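Local coordinates for protein peptidoglycan D,D-transpeptidase FtsI (Yersinia pestis, PDB 6SYN) that probably cross-links peptidoglycan strands as a class B penicillin-binding protein with D,D-transpeptidase activity, and binds a ring-opened beta-lactam in its active site, at residues K428-T442 and Y485-A497. Residues are numbered along the deposited sequence; the frame is centred on the assembly and turned at random. Where two conformers were deposited one is given.
With CB9 ((2R,4S)-2-[(1R)-1-{[(2S)-2-carboxy-2-phenylacetyl]amino}-2-oxoethyl]-5,5-dimethyl-1,3-thiazolidine-4-carboxylic acid), chain D.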
ATOM      1  N   LYS A 428      20.606   5.560   2.663  1.00  7.12           N
ATOM      2  CA  LYS A 428      19.698   6.724   2.454  1.00  7.30           C
ATOM      3  C   LYS A 428      18.483   6.645   3.389  1.00  7.39           C
ATOM      4  O   LYS A 428      17.886   7.706   3.641  1.00  7.36           O
ATOM      5  CB  LYS A 428      19.282   6.845   0.983  1.00  7.38           C
ATOM      6  CG  LYS A 428      20.194   7.745   0.154  1.00  7.43           C
ATOM      7  CD  LYS A 428      19.987   7.656  -1.344  1.00  7.53           C
ATOM      8  CE  LYS A 428      21.218   8.042  -2.145  1.00  7.61           C
ATOM      9  NZ  LYS A 428      21.531   9.489  -2.038  1.00  7.63           N
ATOM     10  N   ALA A 429      18.147   5.455   3.901  1.00  7.58           N
ATOM     11  CA  ALA A 429      17.012   5.219   4.828  1.00  7.76           C
ATOM     12  C   ALA A 429      17.421   5.454   6.289  1.00  7.97           C
ATOM     13  O   ALA A 429      16.529   5.390   7.147  1.00  7.96           O
ATOM     14  CB  ALA A 429      16.495   3.817   4.651  1.00  7.82           C
ATOM     15  N   ALA A 430      18.706   5.700   6.574  1.00  8.19           N
ATOM     16  CA  ALA A 430      19.227   5.878   7.951  1.00  8.34           C
ATOM     17  C   ALA A 430      18.471   7.022   8.630  1.00  8.46           C
ATOM     18  O   ALA A 430      18.258   8.060   7.972  1.00  8.31           O
ATOM     19  CB  ALA A 430      20.714   6.135   7.944  1.00  8.35           C
ATOM     20  N   ILE A 431      18.086   6.811   9.892  1.00  8.68           N
ATOM     21  CA  ILE A 431      17.318   7.772  10.733  1.00  8.94           C
ATOM     22  C   ILE A 431      18.222   8.230  11.873  1.00  9.19           C
ATOM     23  O   ILE A 431      18.778   7.357  12.559  1.00  9.33           O
ATOM     24  CB  ILE A 431      16.036   7.115  11.274  1.00  9.06           C
ATOM     25  CG1 ILE A 431      15.258   6.427  10.152  1.00  9.07           C
ATOM     26  CG2 ILE A 431      15.192   8.123  12.045  1.00  9.05           C
ATOM     27  CD1 ILE A 431      13.786   6.300  10.414  1.00  9.09           C
ATOM     28  N   LYS A 432      18.327   9.541  12.079  1.00  9.48           N
ATOM     29  CA  LYS A 432      19.227  10.142  13.091  1.00  9.85           C
ATOM     30  C   LYS A 432      18.721   9.761  14.490  1.00 10.33           C
ATOM     31  O   LYS A 432      17.570  10.115  14.827  1.00 10.49           O
ATOM     32  CB  LYS A 432      19.310  11.662  12.907  1.00  9.86           C
ATOM     33  CG  LYS A 432      19.937  12.143  11.602  1.00  9.83           C
ATOM     34  CD  LYS A 432      21.407  11.798  11.445  1.00  9.82           C
ATOM     35  CE  LYS A 432      22.021  12.350  10.173  1.00  9.77           C
ATOM     36  NZ  LYS A 432      22.372  13.786  10.290  1.00  9.77           N
ATOM     37  N   GLY A 433      19.549   9.038  15.251  1.00 10.76           N
ATOM     38  CA  GLY A 433      19.321   8.721  16.673  1.00 11.10           C
ATOM     39  C   GLY A 433      18.593   7.404  16.870  1.00 11.48           C
ATOM     40  O   GLY A 433      18.213   7.119  18.023  1.00 11.54           O
ATOM     41  N   TYR A 434      18.406   6.627  15.799  1.00 11.99           N
ATOM     42  CA  TYR A 434      17.692   5.322  15.814  1.00 12.39           C
ATOM     43  C   TYR A 434      18.477   4.295  14.996  1.00 12.74           C
ATOM     44  O   TYR A 434      19.089   4.673  13.972  1.00 12.97           O
ATOM     45  CB  TYR A 434      16.285   5.447  15.226  1.00 12.48           C
ATOM     46  CG  TYR A 434      15.298   6.250  16.038  1.00 12.58           C
ATOM     47  CD1 TYR A 434      14.549   5.666  17.046  1.00 12.52           C
ATOM     48  CD2 TYR A 434      15.083   7.594  15.770  1.00 12.84           C
ATOM     49  CE1 TYR A 434      13.625   6.398  17.775  1.00 12.64           C
ATOM     50  CE2 TYR A 434      14.167   8.342  16.493  1.00 12.81           C
ATOM     51  CZ  TYR A 434      13.433   7.742  17.501  1.00 12.74           C
ATOM     52  OH  TYR A 434      12.529   8.477  18.211  1.00 12.66           O
ATOM     53  N   ARG A 435      18.432   3.037  15.442  1.00 12.94           N
ATOM     54  CA  ARG A 435      18.931   1.839  14.719  1.00 13.09           C
ATOM     55  C   ARG A 435      17.764   1.216  13.951  1.00 12.60           C
ATOM     56  O   ARG A 435      16.654   1.140  14.528  1.00 12.56           O
ATOM     57  CB  ARG A 435      19.476   0.797  15.699  1.00 13.74           C
ATOM     58  CG  ARG A 435      20.514   1.318  16.682  1.00 14.25           C
ATOM     59  CD  ARG A 435      20.625   0.405  17.890  1.00 14.80           C
ATOM     60  NE  ARG A 435      20.849  -0.991  17.532  1.00 15.23           N
ATOM     61  CZ  ARG A 435      20.720  -2.024  18.364  1.00 15.89           C
ATOM     62  NH1 ARG A 435      20.358  -1.836  19.625  1.00 15.98           N
ATOM     63  NH2 ARG A 435      20.955  -3.253  17.932  1.00 16.17           N
ATOM     64  N   ILE A 436      17.999   0.776  12.711  1.00 12.05           N
ATOM     65  CA  ILE A 436      16.938   0.210  11.827  1.00 11.57           C
ATOM     66  C   ILE A 436      17.441  -1.080  11.171  1.00 11.28           C
ATOM     67  O   ILE A 436      18.644  -1.179  10.887  1.00 11.24           O
ATOM     68  CB  ILE A 436      16.442   1.233  10.777  0.50 11.49           C
ATOM     69  CG1 ILE A 436      17.480   1.536   9.694  0.50 11.42           C
ATOM     70  CG2 ILE A 436      15.949   2.506  11.448  0.50 11.45           C
ATOM     71  CD1 ILE A 436      16.955   2.422   8.587  0.50 11.38           C
ATOM     72  N   ALA A 437      16.524  -2.026  10.962  1.00 11.00           N
ATOM     73  CA  ALA A 437      16.737  -3.298  10.241  1.00 10.81           C
ATOM     74  C   ALA A 437      15.892  -3.288   8.960  1.00 10.63           C
ATOM     75  O   ALA A 437      14.672  -3.557   9.034  1.00 10.60           O
ATOM     76  CB  ALA A 437      16.392  -4.457  11.142  1.00 10.83           C
ATOM     77  N   ILE A 438      16.530  -2.966   7.832  1.00 10.43           N
ATOM     78  CA  ILE A 438      15.893  -2.896   6.487  1.00 10.19           C
ATOM     79  C   ILE A 438      16.563  -3.893   5.543  1.00 10.06           C
ATOM     80  O   ILE A 438      17.688  -4.343   5.818  1.00  9.97           O
ATOM     81  CB  ILE A 438      15.976  -1.473   5.902  1.00 10.25           C
ATOM     82  CG1 ILE A 438      17.411  -1.083   5.529  1.00 10.22           C
ATOM     83  CG2 ILE A 438      15.350  -0.469   6.851  1.00 10.31           C
ATOM     84  CD1 ILE A 438      17.498   0.035   4.512  1.00 10.17           C
ATOM     85  N   LYS A 439      15.878  -4.179   4.442  1.00  9.92           N
ATOM     86  CA  LYS A 439      16.439  -4.820   3.234  1.00  9.75           C
ATOM     87  C   LYS A 439      15.931  -4.036   2.022  1.00  9.83           C
ATOM     88  O   LYS A 439      14.711  -3.802   1.939  1.00  9.84           O
ATOM     89  CB  LYS A 439      16.006  -6.286   3.189  1.00  9.58           C
ATOM     90  CG  LYS A 439      16.584  -7.096   2.040  1.00  9.51           C
ATOM     91  CD  LYS A 439      18.064  -7.366   2.187  1.00  9.41           C
ATOM     92  CE  LYS A 439      18.706  -7.850   0.910  1.00  9.32           C
ATOM     93  NZ  LYS A 439      18.845  -6.752  -0.070  1.00  9.32           N
ATOM     94  N   THR A 440      16.828  -3.618   1.133  1.00  9.96           N
ATOM     95  CA  THR A 440      16.463  -3.003  -0.167  1.00 10.10           C
ATOM     96  C   THR A 440      16.098  -4.109  -1.156  1.00 10.27           C
ATOM     97  O   THR A 440      16.358  -5.290  -0.864  1.00 10.33           O
ATOM     98  CB  THR A 440      17.599  -2.149  -0.740  1.00 10.08           C
ATOM     99  OG1 THR A 440      18.740  -2.998  -0.874  1.00 10.04           O
ATOM    100  CG2 THR A 440      17.920  -0.949   0.124  1.00 10.05           C
ATOM    101  N   GLY A 441      15.526  -3.713  -2.289  1.00 10.54           N
ATOM    102  CA  GLY A 441      15.198  -4.599  -3.415  1.00 10.78           C
ATOM    103  C   GLY A 441      14.991  -3.789  -4.679  1.00 11.14           C
ATOM    104  O   GLY A 441      14.465  -2.654  -4.585  1.00 11.02           O
ATOM    105  N   THR A 442      15.441  -4.330  -5.811  1.00 11.54           N
ATOM    106  CA  THR A 442      15.176  -3.815  -7.177  1.00 11.80           C
ATOM    107  C   THR A 442      14.737  -5.015  -8.018  1.00 12.23           C
ATOM    108  O   THR A 442      15.623  -5.732  -8.528  1.00 12.49           O
ATOM    109  CB  THR A 442      16.402  -3.090  -7.755  1.00 11.67           C
ATOM    110  OG1 THR A 442      17.013  -2.308  -6.726  1.00 11.47           O
ATOM    111  CG2 THR A 442      16.060  -2.208  -8.936  1.00 11.56           C
ATOM    112  N   TYR A 485      16.802   4.013 -10.235  1.00 14.47           N
ATOM    113  CA  TYR A 485      15.731   2.981 -10.173  1.00 14.01           C
ATOM    114  C   TYR A 485      15.950   1.964  -9.038  1.00 13.34           C
ATOM    115  O   TYR A 485      14.997   1.231  -8.758  1.00 13.07           O
ATOM    116  CB  TYR A 485      15.589   2.300 -11.536  1.00 14.24           C
ATOM    117  CG  TYR A 485      16.874   1.742 -12.090  1.00 14.54           C
ATOM    118  CD1 TYR A 485      17.715   2.531 -12.857  1.00 14.63           C
ATOM    119  CD2 TYR A 485      17.257   0.434 -11.840  1.00 14.59           C
ATOM    120  CE1 TYR A 485      18.902   2.034 -13.365  1.00 14.72           C
ATOM    121  CE2 TYR A 485      18.439  -0.081 -12.346  1.00 14.65           C
ATOM    122  CZ  TYR A 485      19.266   0.724 -13.111  1.00 14.75           C
ATOM    123  OH  TYR A 485      20.442   0.251 -13.614  1.00 15.03           O
ATOM    124  N   TYR A 486      17.129   1.904  -8.407  1.00 13.05           N
ATOM    125  CA  TYR A 486      17.408   1.005  -7.252  1.00 12.88           C
ATOM    126  C   TYR A 486      16.509   1.371  -6.068  1.00 12.61           C
ATOM    127  O   TYR A 486      16.284   2.584  -5.846  1.00 12.71           O
ATOM    128  CB  TYR A 486      18.844   1.143  -6.736  1.00 13.16           C
ATOM    129  CG  TYR A 486      19.921   0.448  -7.530  1.00 13.39           C
ATOM    130  CD1 TYR A 486      19.686  -0.056  -8.799  1.00 13.47           C
ATOM    131  CD2 TYR A 486      21.206   0.345  -7.023  1.00 13.42           C
ATOM    132  CE1 TYR A 486      20.690  -0.669  -9.529  1.00 13.55           C
ATOM    133  CE2 TYR A 486      22.223  -0.259  -7.742  1.00 13.49           C
ATOM    134  CZ  TYR A 486      21.964  -0.771  -9.000  1.00 13.65           C
ATOM    135  OH  TYR A 486      22.952  -1.376  -9.721  1.00 13.97           O
ATOM    136  N   GLY A 487      16.066   0.366  -5.306  1.00 12.09           N
ATOM    137  CA  GLY A 487      15.347   0.554  -4.031  1.00 11.74           C
ATOM    138  C   GLY A 487      16.144   1.417  -3.065  1.00 11.42           C
ATOM    139  O   GLY A 487      15.532   2.279  -2.399  1.00 11.16           O
ATOM    140  N   GLY A 488      17.465   1.201  -3.008  1.00 11.10           N
ATOM    141  CA  GLY A 488      18.404   1.921  -2.127  1.00 11.03           C
ATOM    142  C   GLY A 488      18.455   3.407  -2.437  1.00 10.93           C
ATOM    143  O   GLY A 488      18.753   4.196  -1.518  1.00 11.05           O
ATOM    144  N   ALA A 489      18.167   3.772  -3.688  1.00 10.72           N
ATOM    145  CA  ALA A 489      18.298   5.140  -4.237  1.00 10.65           C
ATOM    146  C   ALA A 489      16.944   5.867  -4.262  1.00 10.46           C
ATOM    147  O   ALA A 489      16.949   7.108  -4.169  1.00 10.08           O
ATOM    148  CB  ALA A 489      18.893   5.045  -5.621  1.00 10.74           C
ATOM    149  N   VAL A 490      15.836   5.126  -4.388  1.00 10.46           N
ATOM    150  CA  VAL A 490      14.480   5.675  -4.704  1.00 10.30           C
ATOM    151  C   VAL A 490      13.513   5.449  -3.535  1.00 10.07           C
ATOM    152  O   VAL A 490      12.754   6.390  -3.229  1.00 10.02           O
ATOM    153  CB  VAL A 490      13.932   5.062  -6.005  1.00 10.36           C
ATOM    154  CG1 VAL A 490      12.450   5.347  -6.191  1.00 10.36           C
ATOM    155  CG2 VAL A 490      14.723   5.531  -7.218  1.00 10.37           C
ATOM    156  N   SER A 491      13.513   4.258  -2.924  1.00  9.92           N
ATOM    157  CA  SER A 491      12.555   3.866  -1.851  1.00  9.84           C
ATOM    158  C   SER A 491      13.187   4.002  -0.453  1.00  9.66           C
ATOM    159  O   SER A 491      12.474   4.467   0.461  1.00  9.79           O
ATOM    160  CB  SER A 491      12.011   2.482  -2.096  1.00  9.89           C
ATOM    161  OG  SER A 491      11.295   2.442  -3.324  1.00  9.97           O
ATOM    162  N   ALA A 492      14.465   3.637  -0.283  1.00  9.45           N
ATOM    163  CA  ALA A 492      15.232   3.806   0.977  1.00  9.33           C
ATOM    164  C   ALA A 492      14.970   5.181   1.591  1.00  9.24           C
ATOM    165  O   ALA A 492      14.619   5.268   2.763  1.00  9.24           O
ATOM    166  CB  ALA A 492      16.708   3.582   0.741  1.00  9.31           C
ATOM    167  N   PRO A 493      15.121   6.304   0.847  1.00  9.19           N
ATOM    168  CA  PRO A 493      14.944   7.630   1.438  1.00  9.18           C
ATOM    169  C   PRO A 493      13.506   7.871   1.912  1.00  9.02           C
ATOM    170  O   PRO A 493      13.342   8.455   2.965  1.00  9.12           O
ATOM    171  CB  PRO A 493      15.327   8.624   0.323  1.00  9.22           C
ATOM    172  CG  PRO A 493      15.275   7.823  -0.966  1.00  9.16           C
ATOM    173  CD  PRO A 493      15.491   6.376  -0.577  1.00  9.17           C
ATOM    174  N   VAL A 494      12.518   7.412   1.140  1.00  8.84           N
ATOM    175  CA  VAL A 494      11.066   7.536   1.473  1.00  8.76           C
ATOM    176  C   VAL A 494      10.780   6.710   2.733  1.00  8.69           C
ATOM    177  O   VAL A 494       9.967   7.169   3.560  1.00  8.53           O
ATOM    178  CB  VAL A 494      10.159   7.107   0.303  1.00  8.71           C
ATOM    179  CG1 VAL A 494       8.687   7.188   0.675  1.00  8.73           C
ATOM    180  CG2 VAL A 494      10.426   7.922  -0.950  1.00  8.68           C
ATOM    181  N   PHE A 495      11.412   5.540   2.873  1.00  8.74           N
ATOM    182  CA  PHE A 495      11.319   4.696   4.094  1.00  8.80           C
ATOM    183  C   PHE A 495      11.833   5.499   5.292  1.00  8.83           C
ATOM    184  O   PHE A 495      11.150   5.533   6.329  1.00  8.77           O
ATOM    185  CB  PHE A 495      12.102   3.390   3.943  1.00  8.82           C
ATOM    186  CG  PHE A 495      12.039   2.498   5.157  1.00  8.85           C
ATOM    187  CD1 PHE A 495      12.724   2.828   6.320  1.00  8.87           C
ATOM    188  CD2 PHE A 495      11.290   1.331   5.147  1.00  8.86           C
ATOM    189  CE1 PHE A 495      12.669   2.007   7.437  1.00  8.88           C
ATOM    190  CE2 PHE A 495      11.239   0.511   6.265  1.00  8.90           C
ATOM    191  CZ  PHE A 495      11.926   0.850   7.409  1.00  8.85           C
ATOM    192  N   GLY A 496      13.010   6.114   5.148  1.00  8.93           N
ATOM    193  CA  GLY A 496      13.674   6.886   6.215  1.00  9.09           C
ATOM    194  C   GLY A 496      12.796   8.022   6.705  1.00  9.20           C
ATOM    195  O   GLY A 496      12.558   8.101   7.929  1.00  9.46           O
ATOM    196  N   ALA A 497      12.315   8.851   5.776  1.00  9.16           N
ATOM    197  CA  ALA A 497      11.401   9.988   6.026  1.00  9.19           C
ATOM    198  C   ALA A 497      10.150   9.513   6.779  1.00  9.24           C
ATOM    199  O   ALA A 497       9.761  10.189   7.751  1.00  9.29           O
ATOM    200  CB  ALA A 497      11.036  10.647   4.717  1.00  9.17           C
TER
HETATM  201  C   CB9 D 603      17.458  -7.881  -5.529  1.00 18.06           C
HETATM  202  N   CB9 D 603      18.466  -7.466  -7.790  1.00 19.93           N
HETATM  203  O   CB9 D 603      16.503  -7.169  -5.724  1.00 18.06           O
HETATM  204  CA  CB9 D 603      18.686  -7.960  -6.428  1.00 19.20           C
HETATM  205  CB  CB9 D 603      19.910  -7.315  -5.716  1.00 19.31           C
HETATM  206  CAA CB9 D 603      21.692  -4.143  -5.573  1.00 19.03           C
HETATM  207  CAB CB9 D 603      20.222  -3.939  -7.579  1.00 19.10           C
HETATM  208  OAD CB9 D 603      18.792  -2.768  -4.862  1.00 19.09           O
HETATM  209  OAE CB9 D 603      18.489  -8.701 -12.343  1.00 20.36           O
HETATM  210  OAF CB9 D 603      18.442  -9.539  -8.638  1.00 22.06           O
HETATM  211  OAG CB9 D 603      18.940  -4.229  -3.269  1.00 18.60           O
HETATM  212  OAH CB9 D 603      16.903  -8.760 -10.927  1.00 20.37           O
HETATM  213  CAJ CB9 D 603      19.606  -3.694 -11.286  1.00 20.75           C
HETATM  214  CAK CB9 D 603      20.669  -4.545 -11.091  1.00 20.89           C
HETATM  215  CAL CB9 D 603      18.321  -4.161 -11.136  1.00 20.63           C
HETATM  216  CAM CB9 D 603      20.446  -5.868 -10.742  1.00 20.54           C
HETATM  217  CAN CB9 D 603      18.092  -5.484 -10.781  1.00 20.62           C
HETATM  218  NAP CB9 D 603      19.551  -6.258  -4.759  1.00 19.14           N
HETATM  219  SAQ CB9 D 603      21.022  -6.469  -6.882  1.00 19.72           S
HETATM  220  CAR CB9 D 603      18.973  -3.896  -4.438  1.00 19.11           C
HETATM  221  CAS CB9 D 603      18.025  -8.473 -11.257  1.00 20.30           C
HETATM  222  CAT CB9 D 603      18.578  -8.328  -8.807  1.00 20.45           C
HETATM  223  CAU CB9 D 603      19.157  -6.348 -10.547  1.00 20.56           C
HETATM  224  CAX CB9 D 603      19.265  -5.003  -5.465  1.00 19.23           C
HETATM  225  CAY CB9 D 603      18.954  -7.821 -10.215  1.00 20.47           C
HETATM  226  CAZ CB9 D 603      20.538  -4.764  -6.343  1.00 19.13           C
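T442 OG1 joins the two segments to the ligand: it accepts a nearly straight hydrogen bond from G487 N (3.2 Å, 162° at the hydrogen) and donates one to the thiazolidine carboxylate of CB9 at OAD (2.6 Å). A chi1 of -40° sets OG1 beside its own backbone N, where it meets both partners, and puts the methyl CG2 anti to that N, against Y485 O and the edge of the Y485 ring. T440, two residues back on the same strand, donates from OG1 to the other carboxylate oxygen, OAG (2.7 Å), so two threonine hydroxyls hold the carboxylate; the methyl CG2 of T440 rests on G488 CA (3.7 Å). G487 CA meets G441 O in a C-H...O contact, a closeness possible because glycine has no side chain. The Y486 ring lays one face over methyl CAB of the ligand. Farther along, I438 CG2 sits over the face of F495, 4.0 Å from the ring centroid, and A429 CB touches both A492 CB and the F495 ring. A429 O likewise comes within 3.4 Å of G496 CA, where a CB would collide with that oxygen. The helical segment packs against the five-stranded antiparallel sheet edged by strand 437-446, F495 also reaching L473. K439, T440 and G441 fit the KTG motif of penicillin-binding transpeptidases, whose strand borders the beta-lactam site; here T442 N donates to CB9 O, consistent with their oxyanion hole.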